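Local coordinates for adenylate isopentenyltransferase (Humulus lupulus, PDB 3A8T), which catalyses transfer of a dimethylallyl group from dimethylallyl diphosphate to ATP, ADP or AMP, a step in the biosynthesis of cytokinins in hop, at residues A[74-79]-A[101-106]; A[81-86]-A[201-206]; A[108-113]-A[140-145]. All coordinates share one frame; numbering follows the deposited sequence.

Interaction 1: A[74-79]-A[101-106]; sequences MQVYKG and GEVDPA. With ATP (adenosine-5'-triphosphate), chain B.
The Tyr77 ring meets Val103 and Pro105 obliquely, both at CD1: Tyr77 CD1 lies 3.9 Å from Val103 CG1, with Pro105 CA close by. One face is taken by the preceding residue, Val76 CG2 standing 3.7 Å above the ring plane, over its centre. Beyond the ring, the phenol oxygen is hydrogen-bonded to Leu110 N. Val103 spreads its two methyls between neighbours: with CG1 anti to the backbone N (chi1 -178°), CG1 goes to the tyrosine and CG2 to Val76.

The backbones form a single bridge in the parallel pattern. Val103 N donates to Val76 O at 3.0 Å, and Lys78 N returns a bond to Val103 O at 2.9 Å. Ahead of the bridge, Gly101 N donates to Gln75 O at 2.8 Å in a more bent bond (136°). Lys78 runs its aliphatic part past Gly101 O; a bend at chi3 (-54°) brings CE against Asp104 CA, and Lys78 NZ ends 3.5 Å from Asp104 OD2 in a salt bridge. The other oxygen, OD1, accepts from Ala106 N, an Asx turn.

Met74, at the start of 74-79, places CG 3.6 Å from ATP C4. Peptide hydrogen bonds backed by apolar packing thus tie the chain behind that adenine contact to 101-106, while the long, outlying salt bridge should add comparatively little.

Interaction 2: A[81-86]-A[201-206]; sequences DITTNK and LGMFDE. With ATP (adenosine-5'-triphosphate), chain B.
Glu206 OE1 is gripped twice by Thr83. The hydroxyl Thr83 OG1 donates to it at 2.6 Å, arriving almost in line with the C-O bond, and Thr83 N donates at 2.9 Å to the syn lone pair. The second oxygen serves the residue before: Ile82 N meets Glu206 OE2 at 3.0 Å, again on the syn side and fairly straight (158°). One carboxylate therefore clasps two consecutive amides and a hydroxyl, which fixes its rotation and would be expected to favour the charged form. Glu206 gets there by stretching out, CG anti to the backbone N (chi1 -175°). Thr83 in turn sets OG1 beside its own N (chi1 -55°), where both can address the same oxygen.

Beside this polar clasp the packing is mostly apolar: Ile82 CG2 lies 3.7 Å from Met203 CB, and Ile82 CD1 is near Leu201 CB. Met203 crosses Thr83 at about a right angle and touches it with its terminal methyl, CE to Thr83 CG2 at 3.5 Å.

Ile82 to Asn85 forms a type I turn, and just past the clasped amides Thr84 O accepts from ATP N6 at 2.6 Å, reading the amino group that receives the prenyl unit; Gln75 NE2 binds the same carbonyl.

Gly202 ends helix 184-201 in a Schellman motif and is also the N-cap of helix 203-210. The adenine-binding loop between strands 66-70 and 97-98 rests on this junction, with Met198 of helix 184-201 touching Ile82, Asn85 and Met203.

Interaction 3: A[108-113]-A[140-145]; sequences GELTPA and NSFIHA. With ATP (adenosine-5'-triphosphate), chain B.
Phe142 meets the chain at Leu110 and Pro112, and here the packing is close. Phe142 CZ points at Leu110 O, which lies at the ring edge, in its plane and only 3.2 Å away, so the carbonyl faces the slightly positive C-H rim. Farther round the ring, Phe142 CE1 sits 3.5 Å from Pro112 CA, an oblique approach, and the proline crosses the phenylalanine side chain at about a right angle. One turn on, Ala145 CB fits against Pro112 O at 3.4 Å. Phe115 of helix 112-128 stacks on the Phe142 ring, and the Phe142 side chain also touches Lys73, a residue that binds ATP.

The contact joins two helices that flank strand 132-136 along the chain in this P-loop-type, Rossmann-like fold: the start of helix 112-128, which precedes it, and the start of helix 140-147, which follows it. Thr111 is the N-cap of the first; its side chain caps a backbone N just beyond Ala113, while Asp114 OD2 bonds back to Thr111 N, consistent with a capping box. The first turn of the second helix faces the nucleotide. Ser141 N donates to ATP O1B at 3.2 Å and Ser141 OG to ATP O2B at 2.7 Å, its hydroxyl lying between the backbone N and the carbonyl carbon (chi1 79°).

Elsewhere the fit is looser: the Leu110 side chain meets the ring at ordinary apolar distance, CD2 to Phe142 CE2 at 4.0 Å, and Pro112 CG is 4.4 Å from Ser141 OG. On the solvent side, the CB of the exposed Ala113 points away from helix 140-147.

Overall arrangement
All three contacts are partly buried and surround one nucleotide. Interaction 1 runs from buried Val76 and Tyr77 out to exposed Lys78, interaction 2 from buried Thr83 and Met203 out to exposed Leu201; none of the touching residues of interaction 3 is exposed. Interactions 1 and 2 hold the same loop between strands 66-70 and 97-98, meeting where Lys86 NZ bonds to Tyr77 O. Interaction 3 lies next to interaction 1, where the Tyr77 side chain reaches 108-113, but about 12 Å, nearest atoms, from interaction 2. Peptide hydrogen bonds dominate interaction 1, a carboxylate clasping amides interaction 2, and hydrogen-bond-free packing interaction 3. Adenine is met by the first two, phosphate by the third.

Interaction 1: A[74-79]-A[101-106]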
loop_
_atom_site.group_PDB
_atom_site.type_symbol
_atom_site.label_atom_id
_atom_site.label_comp_id
_atom_site.label_asym_id
_atom_site.label_seq_id
_atom_site.Cartn_x
_atom_site.Cartn_y
_atom_site.Cartn_z
ATOM N N MET A 74 -3.973 -0.838 -5.634
ATOM C CA MET A 74 -3.024 -1.214 -6.675
ATOM C C MET A 74 -2.597 -2.673 -6.428
ATOM O O MET A 74 -2.396 -3.454 -7.363
ATOM C CB MET A 74 -1.792 -0.286 -6.668
ATOM C CG MET A 74 -2.044 1.112 -7.267
ATOM S SD MET A 74 -2.662 0.967 -9.019
ATOM C CE MET A 74 -4.331 1.418 -8.780
ATOM N N GLN A 75 -2.485 -3.041 -5.152
ATOM C CA GLN A 75 -2.055 -4.361 -4.748
ATOM C C GLN A 75 -3.024 -5.482 -5.041
ATOM O O GLN A 75 -2.685 -6.647 -4.819
ATOM C CB GLN A 75 -1.710 -4.361 -3.253
ATOM C CG GLN A 75 -0.453 -3.578 -2.956
ATOM C CD GLN A 75 0.086 -3.785 -1.581
ATOM O OE1 GLN A 75 -0.411 -4.588 -0.816
ATOM N NE2 GLN A 75 1.118 -3.069 -1.259
ATOM N N VAL A 76 -4.213 -5.137 -5.537
ATOM C CA VAL A 76 -5.201 -6.152 -5.806
ATOM C C VAL A 76 -4.849 -6.822 -7.117
ATOM O O VAL A 76 -5.269 -7.926 -7.353
ATOM C CB VAL A 76 -6.702 -5.590 -5.907
ATOM C CG1 VAL A 76 -7.142 -5.034 -4.588
ATOM C CG2 VAL A 76 -6.845 -4.478 -7.000
ATOM N N TYR A 77 -4.055 -6.164 -7.950
ATOM C CA TYR A 77 -3.724 -6.696 -9.255
ATOM C C TYR A 77 -2.518 -7.569 -9.224
ATOM O O TYR A 77 -1.616 -7.296 -8.463
ATOM C CB TYR A 77 -3.444 -5.566 -10.229
ATOM C CG TYR A 77 -4.582 -4.579 -10.376
ATOM C CD1 TYR A 77 -5.764 -4.938 -11.011
ATOM C CD2 TYR A 77 -4.490 -3.302 -9.839
ATOM C CE1 TYR A 77 -6.822 -4.045 -11.099
ATOM C CE2 TYR A 77 -5.538 -2.401 -9.924
ATOM C CZ TYR A 77 -6.694 -2.776 -10.549
ATOM O OH TYR A 77 -7.734 -1.911 -10.622
ATOM N N LYS A 78 -2.503 -8.626 -10.045
ATOM C CA LYS A 78 -1.343 -9.511 -10.153
ATOM C C LYS A 78 -0.353 -8.654 -10.934
ATOM O O LYS A 78 -0.728 -7.983 -11.899
ATOM C CB LYS A 78 -1.669 -10.755 -10.985
ATOM C CG LYS A 78 -3.056 -11.351 -10.737
ATOM C CD LYS A 78 -3.435 -12.337 -11.822
ATOM C CE LYS A 78 -3.299 -11.666 -13.212
ATOM N NZ LYS A 78 -3.004 -12.570 -14.413
ATOM N N GLY A 79 0.906 -8.643 -10.555
ATOM C CA GLY A 79 1.828 -7.829 -11.328
ATOM C C GLY A 79 2.520 -6.745 -10.520
ATOM O O GLY A 79 2.010 -6.333 -9.446
ATOM N N GLY A 101 -3.079 -9.425 -5.206
ATOM C CA GLY A 101 -2.457 -9.859 -6.451
ATOM C C GLY A 101 -3.204 -10.931 -7.190
ATOM O O GLY A 101 -2.573 -11.794 -7.806
ATOM N N GLU A 102 -4.528 -10.885 -7.169
ATOM C CA GLU A 102 -5.263 -11.909 -7.856
ATOM C C GLU A 102 -6.172 -11.389 -8.949
ATOM O O GLU A 102 -6.822 -12.180 -9.606
ATOM C CB GLU A 102 -6.101 -12.724 -6.869
ATOM C CG GLU A 102 -5.319 -13.434 -5.770
ATOM C CD GLU A 102 -6.227 -14.205 -4.830
ATOM O OE1 GLU A 102 -6.794 -15.228 -5.280
ATOM O OE2 GLU A 102 -6.381 -13.794 -3.655
ATOM N N VAL A 103 -6.249 -10.078 -9.128
ATOM C CA VAL A 103 -7.081 -9.504 -10.179
ATOM C C VAL A 103 -6.221 -9.326 -11.438
ATOM O O VAL A 103 -5.119 -8.850 -11.365
ATOM C CB VAL A 103 -7.664 -8.139 -9.741
ATOM C CG1 VAL A 103 -8.578 -7.579 -10.848
ATOM C CG2 VAL A 103 -8.409 -8.293 -8.410
ATOM N N ASP A 104 -6.716 -9.742 -12.593
ATOM C CA ASP A 104 -5.957 -9.623 -13.828
ATOM C C ASP A 104 -6.085 -8.217 -14.342
ATOM O O ASP A 104 -7.146 -7.797 -14.784
ATOM C CB ASP A 104 -6.469 -10.597 -14.886
ATOM C CG ASP A 104 -5.601 -10.607 -16.143
ATOM O OD1 ASP A 104 -5.045 -9.533 -16.510
ATOM O OD2 ASP A 104 -5.476 -11.699 -16.765
ATOM N N PRO A 105 -4.994 -7.450 -14.278
ATOM C CA PRO A 105 -5.019 -6.061 -14.752
ATOM C C PRO A 105 -5.666 -5.904 -16.155
ATOM O O PRO A 105 -6.343 -4.910 -16.444
ATOM C CB PRO A 105 -3.541 -5.663 -14.715
ATOM C CG PRO A 105 -2.809 -6.967 -14.774
ATOM C CD PRO A 105 -3.635 -7.861 -13.903
ATOM N N ALA A 106 -5.456 -6.898 -17.013
ATOM C CA ALA A 106 -6.030 -6.880 -18.354
ATOM C C ALA A 106 -7.521 -6.629 -18.306
ATOM O O ALA A 106 -8.023 -5.925 -19.167
ATOM C CB ALA A 106 -5.760 -8.201 -19.077
HETATM P PG ATP B . -8.094 8.135 -4.994
HETATM O O1G ATP B . -9.503 7.635 -5.074
HETATM O O2G ATP B . -7.412 7.910 -6.458
HETATM O O3G ATP B . -8.072 9.714 -4.658
HETATM P PB ATP B . -7.904 6.136 -3.108
HETATM O O1B ATP B . -8.561 6.488 -1.886
HETATM O O2B ATP B . -8.962 5.531 -4.072
HETATM O O3B ATP B . -7.209 7.404 -3.786
HETATM P PA ATP B . -5.227 5.358 -2.683
HETATM O O1A ATP B . -4.932 6.596 -1.977
HETATM O O2A ATP B . -4.507 4.166 -1.848
HETATM O O3A ATP B . -6.827 4.966 -2.771
HETATM O "O5'" ATP B . -4.521 5.289 -4.146
HETATM C "C5'" ATP B . -4.593 6.490 -4.864
HETATM C "C4'" ATP B . -3.476 6.449 -5.889
HETATM O "O4'" ATP B . -2.226 6.314 -5.203
HETATM C "C3'" ATP B . -3.523 5.236 -6.850
HETATM O "O3'" ATP B . -4.343 5.516 -7.982
HETATM C "C2'" ATP B . -2.038 5.039 -7.200
HETATM O "O2'" ATP B . -1.680 5.861 -8.257
HETATM C "C1'" ATP B . -1.292 5.436 -5.947
HETATM N N9 ATP B . -0.943 4.233 -5.141
HETATM C C8 ATP B . -1.658 3.720 -4.060
HETATM N N7 ATP B . -1.125 2.589 -3.646
HETATM C C5 ATP B . -0.039 2.297 -4.417
HETATM C C6 ATP B . 0.943 1.231 -4.486
HETATM N N6 ATP B . 0.923 0.154 -3.635
HETATM N N1 ATP B . 1.902 1.314 -5.433
HETATM C C2 ATP B . 1.958 2.335 -6.278
HETATM N N3 ATP B . 1.077 3.338 -6.259
HETATM C C4 ATP B . 0.087 3.372 -5.383
#

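Interaction 2: A[81-86]-A[201-206]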
loop_
_atom_site.group_PDB
_atom_site.type_symbol
_atom_site.label_atom_id
_atom_site.label_comp_id
_atom_site.label_asym_id
_atom_site.label_seq_id
_atom_site.Cartn_x
_atom_site.Cartn_y
_atom_site.Cartn_z
ATOM N N ASP A 81 4.896 -6.642 -8.505
ATOM C CA ASP A 81 4.994 -6.960 -7.105
ATOM C C ASP A 81 5.939 -5.987 -6.393
ATOM O O ASP A 81 5.655 -5.565 -5.252
ATOM C CB ASP A 81 5.445 -8.406 -6.938
ATOM C CG ASP A 81 4.412 -9.432 -7.475
ATOM O OD1 ASP A 81 3.214 -9.123 -7.559
ATOM O OD2 ASP A 81 4.773 -10.579 -7.788
ATOM N N ILE A 82 7.026 -5.590 -7.067
ATOM C CA ILE A 82 7.986 -4.639 -6.472
ATOM C C ILE A 82 7.424 -3.234 -6.436
ATOM O O ILE A 82 7.308 -2.641 -5.382
ATOM C CB ILE A 82 9.343 -4.580 -7.250
ATOM C CG1 ILE A 82 10.093 -5.891 -7.076
ATOM C CG2 ILE A 82 10.271 -3.429 -6.707
ATOM C CD1 ILE A 82 11.291 -6.034 -8.056
ATOM N N THR A 83 7.059 -2.734 -7.611
ATOM C CA THR A 83 6.521 -1.399 -7.768
ATOM C C THR A 83 5.345 -1.106 -6.835
ATOM O O THR A 83 5.254 -0.004 -6.305
ATOM C CB THR A 83 6.110 -1.113 -9.265
ATOM O OG1 THR A 83 7.230 -1.344 -10.151
ATOM C CG2 THR A 83 5.667 0.365 -9.418
ATOM N N THR A 84 4.493 -2.104 -6.600
ATOM C CA THR A 84 3.327 -1.903 -5.760
ATOM C C THR A 84 3.542 -2.113 -4.290
ATOM O O THR A 84 2.650 -1.837 -3.497
ATOM C CB THR A 84 2.070 -2.761 -6.214
ATOM O OG1 THR A 84 2.421 -4.131 -6.322
ATOM C CG2 THR A 84 1.495 -2.242 -7.555
ATOM N N ASN A 85 4.752 -2.561 -3.951
ATOM C CA ASN A 85 5.195 -2.811 -2.607
ATOM C C ASN A 85 4.391 -3.931 -1.946
ATOM O O ASN A 85 3.966 -3.799 -0.786
ATOM C CB ASN A 85 5.115 -1.525 -1.790
ATOM C CG ASN A 85 5.645 -0.260 -2.570
ATOM O OD1 ASN A 85 4.834 0.577 -3.110
ATOM N ND2 ASN A 85 6.978 -0.107 -2.620
ATOM N N LYS A 86 4.137 -5.022 -2.674
ATOM C CA LYS A 86 3.397 -6.120 -2.053
ATOM C C LYS A 86 4.291 -6.794 -1.013
ATOM O O LYS A 86 5.475 -7.029 -1.248
ATOM C CB LYS A 86 2.995 -7.180 -3.057
ATOM C CG LYS A 86 1.913 -6.864 -3.960
ATOM C CD LYS A 86 1.719 -8.049 -4.844
ATOM C CE LYS A 86 0.560 -7.848 -5.800
ATOM N NZ LYS A 86 0.824 -6.948 -6.926
ATOM N N LEU A 201 16.163 -3.471 -5.812
ATOM C CA LEU A 201 15.566 -4.795 -5.944
ATOM C C LEU A 201 15.242 -5.106 -7.403
ATOM O O LEU A 201 14.937 -6.201 -7.726
ATOM C CB LEU A 201 14.279 -4.833 -5.143
ATOM C CG LEU A 201 13.855 -5.881 -4.123
ATOM C CD1 LEU A 201 15.063 -6.475 -3.338
ATOM C CD2 LEU A 201 12.839 -5.192 -3.174
ATOM N N GLY A 202 15.235 -4.114 -8.263
ATOM C CA GLY A 202 14.948 -4.385 -9.655
ATOM C C GLY A 202 13.662 -3.758 -10.170
ATOM O O GLY A 202 13.098 -4.225 -11.173
ATOM N N MET A 203 13.183 -2.710 -9.497
ATOM C CA MET A 203 11.964 -2.066 -9.959
ATOM C C MET A 203 12.008 -1.591 -11.432
ATOM O O MET A 203 11.033 -1.725 -12.142
ATOM C CB MET A 203 11.616 -0.892 -9.053
ATOM C CG MET A 203 10.486 -0.018 -9.553
ATOM S SD MET A 203 10.382 1.527 -8.666
ATOM C CE MET A 203 8.706 1.692 -8.410
ATOM N N PHE A 204 13.132 -1.042 -11.859
ATOM C CA PHE A 204 13.318 -0.524 -13.196
ATOM C C PHE A 204 13.189 -1.599 -14.287
ATOM O O PHE A 204 12.541 -1.400 -15.299
ATOM C CB PHE A 204 14.668 0.210 -13.270
ATOM C CG PHE A 204 15.085 0.604 -14.671
ATOM C CD1 PHE A 204 14.525 1.729 -15.297
ATOM C CD2 PHE A 204 16.000 -0.186 -15.383
ATOM C CE1 PHE A 204 14.856 2.085 -16.629
ATOM C CE2 PHE A 204 16.367 0.140 -16.755
ATOM C CZ PHE A 204 15.798 1.268 -17.371
ATOM N N ASP A 205 13.791 -2.747 -14.072
ATOM C CA ASP A 205 13.695 -3.829 -15.022
ATOM C C ASP A 205 12.297 -4.362 -15.048
ATOM O O ASP A 205 11.836 -4.811 -16.036
ATOM C CB ASP A 205 14.650 -4.908 -14.598
ATOM C CG ASP A 205 16.055 -4.387 -14.556
ATOM O OD1 ASP A 205 16.629 -4.116 -15.639
ATOM O OD2 ASP A 205 16.585 -4.206 -13.445
ATOM N N GLU A 206 11.619 -4.297 -13.931
ATOM C CA GLU A 206 10.242 -4.778 -13.837
ATOM C C GLU A 206 9.375 -3.876 -14.717
ATOM O O GLU A 206 8.539 -4.336 -15.492
ATOM C CB GLU A 206 9.788 -4.685 -12.370
ATOM C CG GLU A 206 8.425 -5.242 -12.076
ATOM C CD GLU A 206 7.989 -5.028 -10.624
ATOM O OE1 GLU A 206 7.693 -3.868 -10.247
ATOM O OE2 GLU A 206 7.949 -6.027 -9.869
HETATM P PG ATP B . -8.094 8.135 -4.994
HETATM O O1G ATP B . -9.503 7.635 -5.074
HETATM O O2G ATP B . -7.412 7.910 -6.458
HETATM O O3G ATP B . -8.072 9.714 -4.658
HETATM P PB ATP B . -7.904 6.136 -3.108
HETATM O O1B ATP B . -8.561 6.488 -1.886
HETATM O O2B ATP B . -8.962 5.531 -4.072
HETATM O O3B ATP B . -7.209 7.404 -3.786
HETATM P PA ATP B . -5.227 5.358 -2.683
HETATM O O1A ATP B . -4.932 6.596 -1.977
HETATM O O2A ATP B . -4.507 4.166 -1.848
HETATM O O3A ATP B . -6.827 4.966 -2.771
HETATM O "O5'" ATP B . -4.521 5.289 -4.146
HETATM C "C5'" ATP B . -4.593 6.490 -4.864
HETATM C "C4'" ATP B . -3.476 6.449 -5.889
HETATM O "O4'" ATP B . -2.226 6.314 -5.203
HETATM C "C3'" ATP B . -3.523 5.236 -6.850
HETATM O "O3'" ATP B . -4.343 5.516 -7.982
HETATM C "C2'" ATP B . -2.038 5.039 -7.200
HETATM O "O2'" ATP B . -1.680 5.861 -8.257
HETATM C "C1'" ATP B . -1.292 5.436 -5.947
HETATM N N9 ATP B . -0.943 4.233 -5.141
HETATM C C8 ATP B . -1.658 3.720 -4.060
HETATM N N7 ATP B . -1.125 2.589 -3.646
HETATM C C5 ATP B . -0.039 2.297 -4.417
HETATM C C6 ATP B . 0.943 1.231 -4.486
HETATM N N6 ATP B . 0.923 0.154 -3.635
HETATM N N1 ATP B . 1.902 1.314 -5.433
HETATM C C2 ATP B . 1.958 2.335 -6.278
HETATM N N3 ATP B . 1.077 3.338 -6.259
HETATM C C4 ATP B . 0.087 3.372 -5.383
#

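Interaction 3: A[108-113]-A[140-145]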
loop_
_atom_site.group_PDB
_atom_site.type_symbol
_atom_site.label_atom_id
_atom_site.label_comp_id
_atom_site.label_asym_id
_atom_site.label_seq_id
_atom_site.Cartn_x
_atom_site.Cartn_y
_atom_site.Cartn_z
ATOM N N GLY A 108 -9.338 -4.612 -16.678
ATOM C CA GLY A 108 -9.739 -3.268 -16.277
ATOM C C GLY A 108 -9.644 -2.950 -14.782
ATOM O O GLY A 108 -9.077 -3.681 -13.978
ATOM N N GLU A 109 -10.242 -1.846 -14.392
ATOM C CA GLU A 109 -10.164 -1.466 -13.014
ATOM C C GLU A 109 -11.098 -2.268 -12.091
ATOM O O GLU A 109 -12.199 -2.640 -12.460
ATOM C CB GLU A 109 -10.441 0.034 -12.905
ATOM C CG GLU A 109 -9.772 0.664 -11.702
ATOM C CD GLU A 109 -9.626 2.191 -11.800
ATOM O OE1 GLU A 109 -8.831 2.698 -12.639
ATOM O OE2 GLU A 109 -10.328 2.882 -11.011
ATOM N N LEU A 110 -10.612 -2.562 -10.894
ATOM C CA LEU A 110 -11.423 -3.239 -9.899
ATOM C C LEU A 110 -12.073 -2.069 -9.238
ATOM O O LEU A 110 -11.426 -1.378 -8.480
ATOM C CB LEU A 110 -10.589 -3.936 -8.823
ATOM C CG LEU A 110 -11.564 -4.644 -7.858
ATOM C CD1 LEU A 110 -12.164 -5.832 -8.623
ATOM C CD2 LEU A 110 -10.909 -5.116 -6.558
ATOM N N THR A 111 -13.341 -1.829 -9.523
ATOM C CA THR A 111 -14.015 -0.695 -8.914
ATOM C C THR A 111 -14.246 -0.908 -7.432
ATOM O O THR A 111 -14.177 -2.012 -6.944
ATOM C CB THR A 111 -15.383 -0.483 -9.508
ATOM O OG1 THR A 111 -16.244 -1.560 -9.053
ATOM C CG2 THR A 111 -15.305 -0.408 -11.077
ATOM N N PRO A 112 -14.526 0.173 -6.702
ATOM C CA PRO A 112 -14.786 0.140 -5.260
ATOM C C PRO A 112 -16.011 -0.720 -4.951
ATOM O O PRO A 112 -16.129 -1.315 -3.865
ATOM C CB PRO A 112 -15.005 1.598 -4.930
ATOM C CG PRO A 112 -14.144 2.272 -5.961
ATOM C CD PRO A 112 -14.446 1.555 -7.183
ATOM N N ALA A 113 -16.919 -0.789 -5.918
ATOM C CA ALA A 113 -18.112 -1.621 -5.755
ATOM C C ALA A 113 -17.729 -3.098 -5.936
ATOM O O ALA A 113 -18.253 -3.951 -5.252
ATOM C CB ALA A 113 -19.157 -1.213 -6.751
ATOM N N ASN A 140 -8.491 4.540 1.029
ATOM C CA ASN A 140 -9.637 4.950 1.812
ATOM C C ASN A 140 -10.920 4.795 1.013
ATOM O O ASN A 140 -11.954 4.546 1.581
ATOM C CB ASN A 140 -9.372 6.346 2.394
ATOM C CG ASN A 140 -8.172 6.330 3.424
ATOM O OD1 ASN A 140 -8.221 5.628 4.457
ATOM N ND2 ASN A 140 -7.094 7.091 3.126
ATOM N N SER A 141 -10.838 4.840 -0.311
ATOM C CA SER A 141 -12.021 4.620 -1.121
ATOM C C SER A 141 -12.462 3.135 -1.044
ATOM O O SER A 141 -13.667 2.830 -1.130
ATOM C CB SER A 141 -11.769 4.998 -2.581
ATOM O OG SER A 141 -11.055 3.987 -3.308
ATOM N N PHE A 142 -11.513 2.211 -0.902
ATOM C CA PHE A 142 -11.856 0.796 -0.792
ATOM C C PHE A 142 -12.292 0.489 0.620
ATOM O O PHE A 142 -13.237 -0.257 0.824
ATOM C CB PHE A 142 -10.675 -0.118 -1.186
ATOM C CG PHE A 142 -10.612 -0.452 -2.678
ATOM C CD1 PHE A 142 -11.323 0.298 -3.618
ATOM C CD2 PHE A 142 -9.852 -1.530 -3.139
ATOM C CE1 PHE A 142 -11.282 -0.030 -4.985
ATOM C CE2 PHE A 142 -9.815 -1.838 -4.502
ATOM C CZ PHE A 142 -10.533 -1.091 -5.409
ATOM N N ILE A 143 -11.610 1.058 1.598
ATOM C CA ILE A 143 -11.989 0.822 2.971
ATOM C C ILE A 143 -13.430 1.309 3.207
ATOM O O ILE A 143 -14.245 0.608 3.804
ATOM C CB ILE A 143 -11.065 1.548 3.930
ATOM C CG1 ILE A 143 -9.648 0.950 3.875
ATOM C CG2 ILE A 143 -11.606 1.440 5.328
ATOM C CD1 ILE A 143 -8.522 1.902 4.400
ATOM N N HIS A 144 -13.744 2.509 2.750
ATOM C CA HIS A 144 -15.097 3.069 2.910
ATOM C C HIS A 144 -16.180 2.293 2.153
ATOM O O HIS A 144 -17.215 1.955 2.714
ATOM C CB HIS A 144 -15.093 4.567 2.514
ATOM C CG HIS A 144 -16.406 5.075 2.016
ATOM N ND1 HIS A 144 -16.822 4.908 0.705
ATOM C CD2 HIS A 144 -17.416 5.715 2.647
ATOM C CE1 HIS A 144 -18.029 5.417 0.551
ATOM N NE2 HIS A 144 -18.412 5.912 1.714
ATOM N N ALA A 145 -15.947 2.000 0.885
ATOM C CA ALA A 145 -16.917 1.249 0.114
ATOM C C ALA A 145 -17.286 -0.041 0.846
ATOM O O ALA A 145 -18.465 -0.380 0.959
ATOM C CB ALA A 145 -16.358 0.906 -1.257
HETATM P PG ATP B . -8.094 8.135 -4.994
HETATM O O1G ATP B . -9.503 7.635 -5.074
HETATM O O2G ATP B . -7.412 7.910 -6.458
HETATM O O3G ATP B . -8.072 9.714 -4.658
HETATM P PB ATP B . -7.904 6.136 -3.108
HETATM O O1B ATP B . -8.561 6.488 -1.886
HETATM O O2B ATP B . -8.962 5.531 -4.072
HETATM O O3B ATP B . -7.209 7.404 -3.786
HETATM P PA ATP B . -5.227 5.358 -2.683
HETATM O O1A ATP B . -4.932 6.596 -1.977
HETATM O O2A ATP B . -4.507 4.166 -1.848
HETATM O O3A ATP B . -6.827 4.966 -2.771
HETATM O "O5'" ATP B . -4.521 5.289 -4.146
HETATM C "C5'" ATP B . -4.593 6.490 -4.864
HETATM C "C4'" ATP B . -3.476 6.449 -5.889
HETATM O "O4'" ATP B . -2.226 6.314 -5.203
HETATM C "C3'" ATP B . -3.523 5.236 -6.850
HETATM O "O3'" ATP B . -4.343 5.516 -7.982
HETATM C "C2'" ATP B . -2.038 5.039 -7.200
HETATM O "O2'" ATP B . -1.680 5.861 -8.257
HETATM C "C1'" ATP B . -1.292 5.436 -5.947
HETATM N N9 ATP B . -0.943 4.233 -5.141
HETATM C C8 ATP B . -1.658 3.720 -4.060
HETATM N N7 ATP B . -1.125 2.589 -3.646
HETATM C C5 ATP B . -0.039 2.297 -4.417
HETATM C C6 ATP B . 0.943 1.231 -4.486
HETATM N N6 ATP B . 0.923 0.154 -3.635
HETATM N N1 ATP B . 1.902 1.314 -5.433
HETATM C C2 ATP B . 1.958 2.335 -6.278
HETATM N N3 ATP B . 1.077 3.338 -6.259
HETATM C C4 ATP B . 0.087 3.372 -5.383
#